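Local coordinates for aldehyde dehydrogenase family protein (Pseudomonas syringae pv. tomato, PDB 5IUW) that probably oxidises aldehydes to carboxylic acids with a nicotinamide dinucleotide as electron acceptor, and binds NAD together with indole-3-acetate, at residues Ile164-Phe169 with Val241-Thr246; Gln399-Gly404 with Thr425-Ala430; Ala465-Phe470 with Arg477-His482. All coordinates share one frame; numbering follows the deposited sequence.

Interaction 1: residues Ile164-Phe169 with Val241-Thr246. With NAD (nicotinamide-adenine-dinucleotide), chain C; IAC (1H-indol-3-ylacetic acid), chain D.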
loop_
_atom_site.group_PDB
_atom_site.type_symbol
_atom_site.label_atom_id
_atom_site.label_comp_id
_atom_site.label_asym_id
_atom_site.label_seq_id
_atom_site.Cartn_x
_atom_site.Cartn_y
_atom_site.Cartn_z
ATOM N N ILE A 164 16.789 24.451 -1.762
ATOM C CA ILE A 164 17.941 25.069 -2.395
ATOM C C ILE A 164 18.188 24.365 -3.725
ATOM O O ILE A 164 18.407 23.158 -3.762
ATOM C CB ILE A 164 19.188 24.967 -1.488
ATOM C CG1 ILE A 164 18.907 25.615 -0.129
ATOM C CG2 ILE A 164 20.398 25.541 -2.195
ATOM C CD1 ILE A 164 20.045 25.453 0.892
ATOM N N VAL A 165 18.134 25.108 -4.818
ATOM C CA VAL A 165 18.105 24.495 -6.140
ATOM C C VAL A 165 19.152 25.072 -7.109
ATOM O O VAL A 165 19.712 26.147 -6.850
ATOM C CB VAL A 165 16.689 24.634 -6.747
ATOM C CG1 VAL A 165 15.682 23.919 -5.877
ATOM C CG2 VAL A 165 16.328 26.078 -6.888
ATOM N N PRO A 166 19.423 24.350 -8.222
ATOM C CA PRO A 166 20.492 24.757 -9.127
ATOM C C PRO A 166 19.969 25.529 -10.330
ATOM O O PRO A 166 18.791 25.867 -10.408
ATOM C CB PRO A 166 21.087 23.422 -9.556
ATOM C CG PRO A 166 19.872 22.527 -9.657
ATOM C CD PRO A 166 18.850 23.060 -8.657
ATOM N N TRP A 167 20.860 25.790 -11.267
ATOM C CA TRP A 167 20.561 26.665 -12.393
ATOM C C TRP A 167 20.228 25.948 -13.711
ATOM O O TRP A 167 19.823 26.592 -14.661
ATOM C CB TRP A 167 21.738 27.608 -12.618
ATOM C CG TRP A 167 23.056 26.922 -12.746
ATOM C CD1 TRP A 167 24.000 26.770 -11.769
ATOM C CD2 TRP A 167 23.586 26.290 -13.917
ATOM N NE1 TRP A 167 25.086 26.094 -12.263
ATOM C CE2 TRP A 167 24.860 25.790 -13.581
ATOM C CE3 TRP A 167 23.114 26.114 -15.227
ATOM C CZ2 TRP A 167 25.666 25.113 -14.502
ATOM C CZ3 TRP A 167 23.915 25.436 -16.141
ATOM C CH2 TRP A 167 25.180 24.948 -15.772
ATOM N N ASN A 168 20.397 24.630 -13.786
ATOM C CA ASN A 168 20.254 23.990 -15.093
ATOM C C ASN A 168 18.792 23.768 -15.531
ATOM O O ASN A 168 18.478 23.877 -16.711
ATOM C CB ASN A 168 21.037 22.680 -15.134
ATOM C CG ASN A 168 20.528 21.649 -14.153
ATOM O OD1 ASN A 168 20.052 21.975 -13.069
ATOM N ND2 ASN A 168 20.652 20.380 -14.530
ATOM N N PHE A 169 17.910 23.455 -14.593
ATOM C CA PHE A 169 16.475 23.506 -14.848
ATOM C C PHE A 169 15.838 24.287 -13.703
ATOM O O PHE A 169 15.295 23.687 -12.775
ATOM C CB PHE A 169 15.850 22.109 -14.935
ATOM C CG PHE A 169 16.337 21.273 -16.084
ATOM C CD1 PHE A 169 15.664 21.268 -17.292
ATOM C CD2 PHE A 169 17.451 20.454 -15.941
ATOM C CE1 PHE A 169 16.101 20.483 -18.347
ATOM C CE2 PHE A 169 17.894 19.660 -16.986
ATOM C CZ PHE A 169 17.220 19.676 -18.194
ATOM N N VAL A 241 15.960 20.479 1.582
ATOM C CA VAL A 241 16.058 19.659 0.391
ATOM C C VAL A 241 16.929 20.379 -0.627
ATOM O O VAL A 241 16.870 21.608 -0.764
ATOM C CB VAL A 241 14.675 19.340 -0.204
ATOM C CG1 VAL A 241 13.852 18.555 0.799
ATOM C CG2 VAL A 241 13.933 20.626 -0.619
ATOM N N PHE A 242 17.726 19.619 -1.357
ATOM C CA PHE A 242 18.795 20.207 -2.134
ATOM C C PHE A 242 18.977 19.497 -3.444
ATOM O O PHE A 242 18.898 18.273 -3.527
ATOM C CB PHE A 242 20.100 20.174 -1.327
ATOM C CG PHE A 242 21.326 20.594 -2.096
ATOM C CD1 PHE A 242 22.137 19.645 -2.718
ATOM C CD2 PHE A 242 21.710 21.924 -2.138
ATOM C CE1 PHE A 242 23.284 20.031 -3.406
ATOM C CE2 PHE A 242 22.852 22.322 -2.824
ATOM C CZ PHE A 242 23.643 21.381 -3.450
ATOM N N THR A 243 19.221 20.286 -4.475
ATOM C CA THR A 243 19.657 19.752 -5.736
ATOM C C THR A 243 20.829 20.596 -6.223
ATOM O O THR A 243 20.730 21.825 -6.303
ATOM C CB THR A 243 18.526 19.739 -6.758
ATOM O OG1 THR A 243 17.476 18.870 -6.305
ATOM C CG2 THR A 243 19.043 19.231 -8.053
ATOM N N GLY A 244 21.945 19.936 -6.520
ATOM C CA GLY A 244 23.178 20.625 -6.837
ATOM C C GLY A 244 24.385 19.702 -6.842
ATOM O O GLY A 244 24.260 18.491 -7.026
ATOM N N SER A 245 25.555 20.285 -6.636
ATOM C CA SER A 245 26.805 19.542 -6.656
ATOM C C SER A 245 26.998 18.644 -5.432
ATOM O O SER A 245 26.487 18.906 -4.346
ATOM C CB SER A 245 27.986 20.501 -6.774
ATOM O OG SER A 245 28.140 21.259 -5.599
ATOM N N THR A 246 27.741 17.566 -5.638
ATOM C CA THR A 246 28.040 16.622 -4.577
ATOM C C THR A 246 28.848 17.322 -3.476
ATOM O O THR A 246 28.632 17.093 -2.287
ATOM C CB THR A 246 28.784 15.382 -5.148
ATOM O OG1 THR A 246 27.876 14.616 -5.964
ATOM C CG2 THR A 246 29.318 14.493 -4.040
HETATM P PA NAD C . 25.977 24.028 -6.714
HETATM O O1A NAD C . 26.116 22.945 -5.674
HETATM O O2A NAD C . 27.234 24.821 -6.812
HETATM O O5B NAD C . 24.805 25.015 -6.253
HETATM C C5B NAD C . 23.465 24.490 -6.155
HETATM C C4B NAD C . 22.709 25.318 -5.060
HETATM O O4B NAD C . 23.337 25.234 -3.911
HETATM C C3B NAD C . 22.719 26.780 -5.455
HETATM O O3B NAD C . 21.503 27.329 -5.199
HETATM C C2B NAD C . 23.841 27.350 -4.543
HETATM O O2B NAD C . 23.711 28.839 -4.443
HETATM C C1B NAD C . 23.672 26.720 -3.426
HETATM N N9A NAD C . 24.866 26.740 -2.588
HETATM C C8A NAD C . 26.146 26.868 -2.998
HETATM N N7A NAD C . 26.937 26.862 -1.898
HETATM C C5A NAD C . 26.143 26.721 -0.799
HETATM C C6A NAD C . 26.426 26.647 0.553
HETATM N N6A NAD C . 27.683 26.706 1.174
HETATM N N1A NAD C . 25.451 26.506 1.460
HETATM C C2A NAD C . 24.171 26.431 1.027
HETATM N N3A NAD C . 23.874 26.506 -0.309
HETATM C C4A NAD C . 24.867 26.644 -1.219
HETATM O O3 NAD C . 25.617 23.332 -8.084
HETATM P PN NAD C . 25.339 24.087 -9.490
HETATM O O1N NAD C . 26.429 25.102 -9.708
HETATM O O2N NAD C . 24.010 24.792 -9.382
HETATM O O5D NAD C . 25.440 23.040 -10.697
HETATM C C5D NAD C . 24.496 21.997 -10.927
HETATM C C4D NAD C . 24.865 20.666 -10.153
HETATM O O4D NAD C . 23.731 20.211 -9.725
HETATM C C3D NAD C . 25.432 19.547 -11.021
HETATM O O3D NAD C . 26.391 18.823 -10.364
HETATM C C2D NAD C . 24.202 18.639 -11.300
HETATM O O2D NAD C . 24.595 17.210 -11.600
HETATM C C1D NAD C . 23.535 18.696 -10.230
HETATM N N1N NAD C . 22.136 18.423 -10.509
HETATM C C2N NAD C . 21.519 17.341 -9.909
HETATM C C3N NAD C . 20.174 17.074 -10.188
HETATM C C7N NAD C . 19.491 15.870 -9.538
HETATM O O7N NAD C . 20.166 15.007 -9.007
HETATM N N7N NAD C . 18.108 15.751 -9.561
HETATM C C4N NAD C . 19.464 17.896 -11.054
HETATM C C5N NAD C . 20.081 18.983 -11.645
HETATM C C6N NAD C . 21.429 19.248 -11.368
HETATM C C IAC D . 14.752 15.024 -17.055
HETATM C C1 IAC D . 15.109 16.283 -16.675
HETATM C C2 IAC D . 14.599 17.414 -17.364
HETATM C C3 IAC D . 13.732 17.229 -18.433
HETATM C C4 IAC D . 13.365 15.945 -18.826
HETATM C C5 IAC D . 13.863 14.841 -18.150
HETATM C C7 IAC D . 15.975 16.176 -15.594
HETATM C C8 IAC D . 16.157 14.839 -15.306
HETATM C C17 IAC D . 16.591 17.348 -14.883
HETATM C C18 IAC D . 17.769 16.906 -14.058
HETATM N N IAC D . 15.405 14.122 -16.200
HETATM O O2 IAC D . 18.944 17.145 -14.445
HETATM O O3 IAC D . 17.538 16.322 -12.971
#
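Two backbone hydrogen bonds tie Ile164 to segment 241-246 in parallel register. The amide N of Ile164 reaches Val241 O at 3.0 Å, and the N of Thr243 reaches Ile164 O at 3.1 Å. Ile164 O also receives a CA-H contact from Phe242, the residue it pairs with.

The apolar contacts follow from this register. Ile164 and Phe242 project from the same side of the sheet, and CG2 of Ile164 meets the edge of the Phe242 ring at CD2, 3.8 Å away. With its CG anti to the backbone N (chi1 172°), Phe242 sends that ring toward the adenosine ribose of NAD. Farther along, the Pro166 ring crosses Thr243 obliquely, its CD 3.3 Å from Thr243 O; the proline N has no hydrogen to give that oxygen. Thr243 turns its methyl CG2 to the nicotinamide ring, while its OG1 is hydrogen-bonded to Lys177. C2 of indole-3-acetate lies over one face of the Phe169 ring, offset toward the rim.

Polar contacts with the cofactor come from the loops that follow. Val165 O accepts from the ribose hydroxyl O3B of NAD at 2.7 Å. Ser245 holds NAD O1A twice, through its N at 2.9 Å and its OG at 2.6 Å. Trp167 NE1 makes a weaker, bent bond to NAD O1N.

Beyond their last shared bonds the two chains part, and Ser245 serves as the N-cap of helix 246-258. These are two neighbouring parallel strands of the Rossmann-like NAD-binding domain of aldehyde dehydrogenases, with the dinucleotide at their carboxyl ends, and Phe169 continues to the bound indole-3-acetate, probably in the substrate pocket.

Interaction 2: residues Gln399-Gly404 with Thr425-Ala430. With NAD (nicotinamide-adenine-dinucleotide), chain C.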
loop_
_atom_site.group_PDB
_atom_site.type_symbol
_atom_site.label_atom_id
_atom_site.label_comp_id
_atom_site.label_asym_id
_atom_site.label_seq_id
_atom_site.Cartn_x
_atom_site.Cartn_y
_atom_site.Cartn_z
ATOM N N GLN A 399 35.740 9.657 -15.058
ATOM C CA GLN A 399 35.436 9.615 -13.627
ATOM C C GLN A 399 34.704 10.855 -13.125
ATOM O O GLN A 399 33.873 10.749 -12.232
ATOM C CB GLN A 399 36.718 9.427 -12.806
ATOM C CG GLN A 399 37.228 7.995 -12.756
ATOM C CD GLN A 399 36.282 7.044 -12.029
ATOM O OE1 GLN A 399 35.748 7.363 -10.969
ATOM N NE2 GLN A 399 36.076 5.869 -12.603
ATOM N N GLU A 400 35.016 12.022 -13.688
ATOM C CA GLU A 400 34.533 13.285 -13.132
ATOM C C GLU A 400 33.389 13.875 -13.944
ATOM O O GLU A 400 33.455 13.917 -15.165
ATOM C CB GLU A 400 35.685 14.301 -13.048
ATOM C CG GLU A 400 36.881 13.773 -12.263
ATOM C CD GLU A 400 38.057 14.743 -12.223
ATOM O OE1 GLU A 400 37.904 15.914 -12.628
ATOM O OE2 GLU A 400 39.147 14.318 -11.796
ATOM N N GLU A 401 32.351 14.332 -13.257
ATOM C CA GLU A 401 31.232 15.009 -13.906
ATOM C C GLU A 401 31.710 16.299 -14.576
ATOM O O GLU A 401 32.343 17.135 -13.937
ATOM C CB GLU A 401 30.128 15.321 -12.904
ATOM C CG GLU A 401 28.879 15.894 -13.574
ATOM C CD GLU A 401 27.719 16.128 -12.614
ATOM O OE1 GLU A 401 27.963 16.491 -11.448
ATOM O OE2 GLU A 401 26.558 15.939 -13.039
ATOM N N ILE A 402 31.405 16.445 -15.862
ATOM C CA ILE A 402 31.875 17.585 -16.652
ATOM C C ILE A 402 30.819 18.689 -16.730
ATOM O O ILE A 402 31.140 19.877 -16.636
ATOM C CB ILE A 402 32.286 17.123 -18.071
ATOM C CG1 ILE A 402 33.460 16.140 -17.969
ATOM C CG2 ILE A 402 32.647 18.308 -18.972
ATOM C CD1 ILE A 402 33.886 15.566 -19.297
ATOM N N PHE A 403 29.563 18.276 -16.856
ATOM C CA PHE A 403 28.423 19.183 -16.967
ATOM C C PHE A 403 28.606 20.078 -18.200
ATOM O O PHE A 403 28.394 21.285 -18.162
ATOM C CB PHE A 403 28.231 19.998 -15.681
ATOM C CG PHE A 403 26.784 20.112 -15.252
ATOM C CD1 PHE A 403 26.051 18.975 -14.963
ATOM C CD2 PHE A 403 26.166 21.351 -15.123
ATOM C CE1 PHE A 403 24.715 19.058 -14.583
ATOM C CE2 PHE A 403 24.831 21.442 -14.723
ATOM C CZ PHE A 403 24.108 20.293 -14.455
ATOM N N GLY A 404 28.989 19.436 -19.300
ATOM C CA GLY A 404 29.060 20.048 -20.616
ATOM C C GLY A 404 28.760 18.968 -21.639
ATOM O O GLY A 404 28.557 17.804 -21.274
ATOM N N THR A 425 32.279 3.964 -10.102
ATOM C CA THR A 425 32.011 5.391 -9.998
ATOM C C THR A 425 31.508 5.691 -8.592
ATOM O O THR A 425 30.870 4.851 -7.982
ATOM C CB THR A 425 30.952 5.861 -11.039
ATOM O OG1 THR A 425 30.612 7.232 -10.801
ATOM C CG2 THR A 425 29.679 5.018 -10.942
ATOM N N PRO A 426 31.806 6.885 -8.063
ATOM C CA PRO A 426 31.184 7.258 -6.785
ATOM C C PRO A 426 29.710 7.646 -6.945
ATOM O O PRO A 426 28.998 7.783 -5.951
ATOM C CB PRO A 426 32.002 8.470 -6.339
ATOM C CG PRO A 426 32.449 9.097 -7.624
ATOM C CD PRO A 426 32.764 7.905 -8.524
ATOM N N TYR A 427 29.272 7.829 -8.187
ATOM C CA TYR A 427 27.924 8.309 -8.458
ATOM C C TYR A 427 26.936 7.155 -8.670
ATOM O O TYR A 427 27.327 5.996 -8.643
ATOM C CB TYR A 427 27.931 9.232 -9.677
ATOM C CG TYR A 427 28.700 10.518 -9.470
ATOM C CD1 TYR A 427 28.307 11.433 -8.499
ATOM C CD2 TYR A 427 29.806 10.827 -10.255
ATOM C CE1 TYR A 427 28.991 12.608 -8.310
ATOM C CE2 TYR A 427 30.496 12.009 -10.076
ATOM C CZ TYR A 427 30.081 12.900 -9.100
ATOM O OH TYR A 427 30.753 14.084 -8.904
ATOM N N GLY A 428 25.659 7.476 -8.864
ATOM C CA GLY A 428 24.640 6.451 -9.044
ATOM C C GLY A 428 23.253 7.024 -9.297
ATOM O O GLY A 428 22.266 6.585 -8.705
ATOM N N LEU A 429 23.174 7.993 -10.204
ATOM C CA LEU A 429 21.931 8.711 -10.435
ATOM C C LEU A 429 21.066 7.993 -11.473
ATOM O O LEU A 429 19.870 7.788 -11.275
ATOM C CB LEU A 429 22.232 10.144 -10.878
ATOM C CG LEU A 429 21.070 11.124 -10.863
ATOM C CD1 LEU A 429 20.466 11.196 -9.473
ATOM C CD2 LEU A 429 21.591 12.473 -11.285
ATOM N N ALA A 430 21.687 7.598 -12.574
ATOM C CA ALA A 430 20.968 6.922 -13.637
ATOM C C ALA A 430 21.891 6.033 -14.451
ATOM O O ALA A 430 23.121 6.130 -14.367
ATOM C CB ALA A 430 20.279 7.929 -14.544
HETATM P PA NAD C . 25.977 24.028 -6.714
HETATM O O1A NAD C . 26.116 22.945 -5.674
HETATM O O2A NAD C . 27.234 24.821 -6.812
HETATM O O5B NAD C . 24.805 25.015 -6.253
HETATM C C5B NAD C . 23.465 24.490 -6.155
HETATM C C4B NAD C . 22.709 25.318 -5.060
HETATM O O4B NAD C . 23.337 25.234 -3.911
HETATM C C3B NAD C . 22.719 26.780 -5.455
HETATM O O3B NAD C . 21.503 27.329 -5.199
HETATM C C2B NAD C . 23.841 27.350 -4.543
HETATM O O2B NAD C . 23.711 28.839 -4.443
HETATM C C1B NAD C . 23.672 26.720 -3.426
HETATM N N9A NAD C . 24.866 26.740 -2.588
HETATM C C8A NAD C . 26.146 26.868 -2.998
HETATM N N7A NAD C . 26.937 26.862 -1.898
HETATM C C5A NAD C . 26.143 26.721 -0.799
HETATM C C6A NAD C . 26.426 26.647 0.553
HETATM N N6A NAD C . 27.683 26.706 1.174
HETATM N N1A NAD C . 25.451 26.506 1.460
HETATM C C2A NAD C . 24.171 26.431 1.027
HETATM N N3A NAD C . 23.874 26.506 -0.309
HETATM C C4A NAD C . 24.867 26.644 -1.219
HETATM O O3 NAD C . 25.617 23.332 -8.084
HETATM P PN NAD C . 25.339 24.087 -9.490
HETATM O O1N NAD C . 26.429 25.102 -9.708
HETATM O O2N NAD C . 24.010 24.792 -9.382
HETATM O O5D NAD C . 25.440 23.040 -10.697
HETATM C C5D NAD C . 24.496 21.997 -10.927
HETATM C C4D NAD C . 24.865 20.666 -10.153
HETATM O O4D NAD C . 23.731 20.211 -9.725
HETATM C C3D NAD C . 25.432 19.547 -11.021
HETATM O O3D NAD C . 26.391 18.823 -10.364
HETATM C C2D NAD C . 24.202 18.639 -11.300
HETATM O O2D NAD C . 24.595 17.210 -11.600
HETATM C C1D NAD C . 23.535 18.696 -10.230
HETATM N N1N NAD C . 22.136 18.423 -10.509
HETATM C C2N NAD C . 21.519 17.341 -9.909
HETATM C C3N NAD C . 20.174 17.074 -10.188
HETATM C C7N NAD C . 19.491 15.870 -9.538
HETATM O O7N NAD C . 20.166 15.007 -9.007
HETATM N N7N NAD C . 18.108 15.751 -9.561
HETATM C C4N NAD C . 19.464 17.896 -11.054
HETATM C C5N NAD C . 20.081 18.983 -11.645
HETATM C C6N NAD C . 21.429 19.248 -11.368
HETATM O O HOH W 1 32.437 8.620 -12.149
HETATM O O HOH W 2 32.786 14.611 -10.403
HETATM O O HOH W 3 28.697 16.605 -8.247
#
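Tyr427 OH is linked to Glu401 through two waters. Water 2, 2.6 Å from Tyr427 OH and in the plane of the ring at its edge, accepts from Glu401 N at 2.9 Å. The same hydroxyl has a weak link through water 3 to Glu401 OE1, so one phenol reaches both the backbone and the carboxylate of Glu401. A third water repeats the device at the other end of the contact. Water 1 donates to Gln399 O at 2.6 Å and stands 2.7 Å from Thr425 OG1, which in turn accepts from Tyr427 N at 3.0 Å to close an ST turn. That turn probably helps to hold the backbone at Tyr427.

Direct contact between the segments is sparse. Gln399 OE1 comes 3.9 Å from CD of Pro426, its chain bent at chi2 (-65°), while its NE2 is held by Asn393 O and Asp424 O. Gln399 O lies at the edge of the Tyr427 ring. Within its own segment, Pro426 CG lies over one face of that ring, toward its rim.

Glu401 carries the contact to the cofactor. Its CG stands anti to the backbone N (chi1 -174°) and the chain is extended, which brings both carboxylate oxygens to the ribose on the nicotinamide side. NAD O2D donates to Glu401 OE2 at 2.7 Å and NAD O3D to Glu401 OE1 at 3.0 Å, a two-pronged grip that would restrain the sugar. Phe403 lays a ring face against C3D of the same ribose.

Helix 396-399 ends at Gln399, and the loop through Glu401 runs on into strand 406-412; the partner loop comes off helix 415-422 and leads to strand 430-434, two strands of one mixed sheet.

Interaction 3: residues Ala465-Phe470 with Arg477-His482. With IAC (1H-indol-3-ylacetic acid), chain D.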
loop_
_atom_site.group_PDB
_atom_site.type_symbol
_atom_site.label_atom_id
_atom_site.label_comp_id
_atom_site.label_asym_id
_atom_site.label_seq_id
_atom_site.Cartn_x
_atom_site.Cartn_y
_atom_site.Cartn_z
ATOM N N ALA A 465 7.493 8.166 -11.703
ATOM C CA ALA A 465 8.794 7.540 -11.462
ATOM C C ALA A 465 9.650 8.312 -10.465
ATOM O O ALA A 465 10.077 9.420 -10.753
ATOM C CB ALA A 465 9.549 7.388 -12.763
ATOM N N PRO A 466 9.907 7.717 -9.285
ATOM C CA PRO A 466 10.839 8.306 -8.317
ATOM C C PRO A 466 12.198 8.525 -8.964
ATOM O O PRO A 466 12.652 7.678 -9.730
ATOM C CB PRO A 466 10.954 7.254 -7.212
ATOM C CG PRO A 466 9.898 6.267 -7.457
ATOM C CD PRO A 466 9.385 6.411 -8.854
ATOM N N PHE A 467 12.835 9.639 -8.630
ATOM C CA PHE A 467 14.072 10.053 -9.260
ATOM C C PHE A 467 15.052 10.479 -8.175
ATOM O O PHE A 467 14.695 11.263 -7.306
ATOM C CB PHE A 467 13.796 11.199 -10.246
ATOM C CG PHE A 467 15.005 11.706 -10.963
ATOM C CD1 PHE A 467 15.872 12.599 -10.348
ATOM C CD2 PHE A 467 15.259 11.324 -12.273
ATOM C CE1 PHE A 467 16.982 13.075 -11.006
ATOM C CE2 PHE A 467 16.374 11.815 -12.946
ATOM C CZ PHE A 467 17.234 12.692 -12.301
ATOM N N GLY A 468 16.278 9.957 -8.228
ATOM C CA GLY A 468 17.297 10.271 -7.230
ATOM C C GLY A 468 18.435 9.257 -7.198
ATOM O O GLY A 468 18.427 8.287 -7.952
ATOM N N GLY A 469 19.402 9.468 -6.311
ATOM C CA GLY A 469 20.675 8.781 -6.415
ATOM C C GLY A 469 20.947 7.644 -5.448
ATOM O O GLY A 469 20.390 7.597 -4.352
ATOM N N PHE A 470 21.770 6.701 -5.915
ATOM C CA PHE A 470 22.540 5.790 -5.068
ATOM C C PHE A 470 23.827 6.530 -4.681
ATOM O O PHE A 470 24.236 7.472 -5.370
ATOM C CB PHE A 470 22.911 4.493 -5.804
ATOM C CG PHE A 470 21.810 3.448 -5.876
ATOM C CD1 PHE A 470 20.530 3.772 -6.282
ATOM C CD2 PHE A 470 22.097 2.113 -5.594
ATOM C CE1 PHE A 470 19.540 2.796 -6.375
ATOM C CE2 PHE A 470 21.111 1.132 -5.682
ATOM C CZ PHE A 470 19.830 1.478 -6.073
ATOM N N ARG A 477 14.115 10.691 -2.959
ATOM C CA ARG A 477 13.639 10.726 -4.324
ATOM C C ARG A 477 12.708 11.902 -4.575
ATOM O O ARG A 477 11.906 12.267 -3.719
ATOM C CB ARG A 477 12.927 9.411 -4.663
ATOM C CG ARG A 477 13.775 8.170 -4.462
ATOM C CD ARG A 477 14.886 8.090 -5.498
ATOM N NE ARG A 477 15.695 6.870 -5.402
ATOM C CZ ARG A 477 16.903 6.818 -4.839
ATOM N NH1 ARG A 477 17.441 7.902 -4.293
ATOM N NH2 ARG A 477 17.579 5.688 -4.824
ATOM N N ASP A 478 12.830 12.483 -5.762
ATOM C CA ASP A 478 11.893 13.487 -6.260
ATOM C C ASP A 478 10.918 12.819 -7.232
ATOM O O ASP A 478 11.217 11.748 -7.764
ATOM C CB ASP A 478 12.632 14.636 -6.955
ATOM C CG ASP A 478 13.258 15.618 -5.972
ATOM O OD1 ASP A 478 12.814 15.685 -4.804
ATOM O OD2 ASP A 478 14.199 16.329 -6.372
ATOM N N LYS A 479 9.769 13.462 -7.457
ATOM C CA LYS A 479 8.661 12.909 -8.243
ATOM C C LYS A 479 8.039 11.688 -7.547
ATOM O O LYS A 479 8.557 11.215 -6.554
ATOM C CB LYS A 479 9.107 12.537 -9.663
ATOM C CG LYS A 479 9.768 13.687 -10.423
ATOM C CD LYS A 479 9.824 13.409 -11.918
ATOM C CE LYS A 479 10.728 12.237 -12.229
ATOM N NZ LYS A 479 10.495 11.710 -13.589
ATOM N N SER A 480 6.916 11.206 -8.084
ATOM C CA SER A 480 6.118 10.106 -7.513
ATOM C C SER A 480 5.594 10.424 -6.118
ATOM O O SER A 480 5.791 11.523 -5.605
ATOM C CB SER A 480 6.920 8.799 -7.484
ATOM O OG SER A 480 7.725 8.690 -6.320
ATOM N N LEU A 481 4.913 9.457 -5.519
ATOM C CA LEU A 481 4.406 9.605 -4.167
ATOM C C LEU A 481 5.533 9.563 -3.125
ATOM O O LEU A 481 5.382 10.093 -2.037
ATOM C CB LEU A 481 3.365 8.519 -3.885
ATOM C CG LEU A 481 2.193 8.505 -4.889
ATOM C CD1 LEU A 481 1.170 7.418 -4.588
ATOM C CD2 LEU A 481 1.520 9.871 -4.980
ATOM N N HIS A 482 6.657 8.936 -3.470
ATOM C CA HIS A 482 7.776 8.818 -2.534
ATOM C C HIS A 482 8.416 10.165 -2.186
ATOM O O HIS A 482 9.053 10.295 -1.147
ATOM C CB HIS A 482 8.847 7.874 -3.085
ATOM C CG HIS A 482 8.371 6.464 -3.251
ATOM N ND1 HIS A 482 8.366 5.554 -2.215
ATOM C CD2 HIS A 482 7.884 5.811 -4.333
ATOM C CE1 HIS A 482 7.897 4.400 -2.656
ATOM N NE2 HIS A 482 7.588 4.533 -3.933
HETATM C C IAC D . 14.752 15.024 -17.055
HETATM C C1 IAC D . 15.109 16.283 -16.675
HETATM C C2 IAC D . 14.599 17.414 -17.364
HETATM C C3 IAC D . 13.732 17.229 -18.433
HETATM C C4 IAC D . 13.365 15.945 -18.826
HETATM C C5 IAC D . 13.863 14.841 -18.150
HETATM C C7 IAC D . 15.975 16.176 -15.594
HETATM C C8 IAC D . 16.157 14.839 -15.306
HETATM C C17 IAC D . 16.591 17.348 -14.883
HETATM C C18 IAC D . 17.769 16.906 -14.058
HETATM N N IAC D . 15.405 14.122 -16.200
HETATM O O2 IAC D . 18.944 17.145 -14.445
HETATM O O3 IAC D . 17.538 16.322 -12.971
#
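Phe467 and Asp478 form a single antiparallel, hydrogen-bonded pair. Phe467 N donates to Asp478 O at 2.8 Å and Asp478 N to Phe467 O at 2.7 Å. The Phe467 ring comes 3.7 Å from O3 of indole-3-acetate through CZ.

Around this bridge, Arg477 folds back at chi2 (-70°) along the glycines. One face of its guanidinium lies over Gly468 C, and NH1 donates to Gly469 O at 3.0 Å from above the carbonyl plane. Across the pair, CG of Pro466 touches Ser480 OG at 3.4 Å and His482 CD2 at 3.7 Å, while CE of Lys479 rests 3.2 Å from Ala465 O. Ser480 OG donates to Lys479 O and accepts from His482 N, an ST turn.

Outside partners hold the polar ends: Asp478 bridges to Lys177 and Lys486, Arg477 NH2 to Glu489 and to Leu490 O of a second subunit, with Lys479 NZ on the backbone O of Asp462. The Phe467 ring meets Trp176 edge-to-face.

Both loops flank the short strand 474-475, which pairs with strand 263-267; helix 170-183 packs against Asp478 and Lys479, and the later loop continues to strand 488-496.

How the interactions relate
All three contacts touch the bound NAD, and interactions 1 and 3 also touch indole-3-acetate, but they differ in burial and chemistry. Interactions 1 and 3 are buried, and interaction 2 is a surface contact. Interaction 1 relies on regular parallel strand pairing in the cofactor-binding sheet, interaction 3 on an isolated antiparallel bridge with charged side chains held partly within the chain and, through Arg477, by a second subunit, and interaction 2 mainly on water. The Trp167 and Phe403 rings of interactions 1 and 2 meet nearly at right angles. Lys177 serves both Thr243 and Asp478. Between interactions 2 and 3, Gly428 O and Phe470 N probably bond, while Leu429 packs on Gly468.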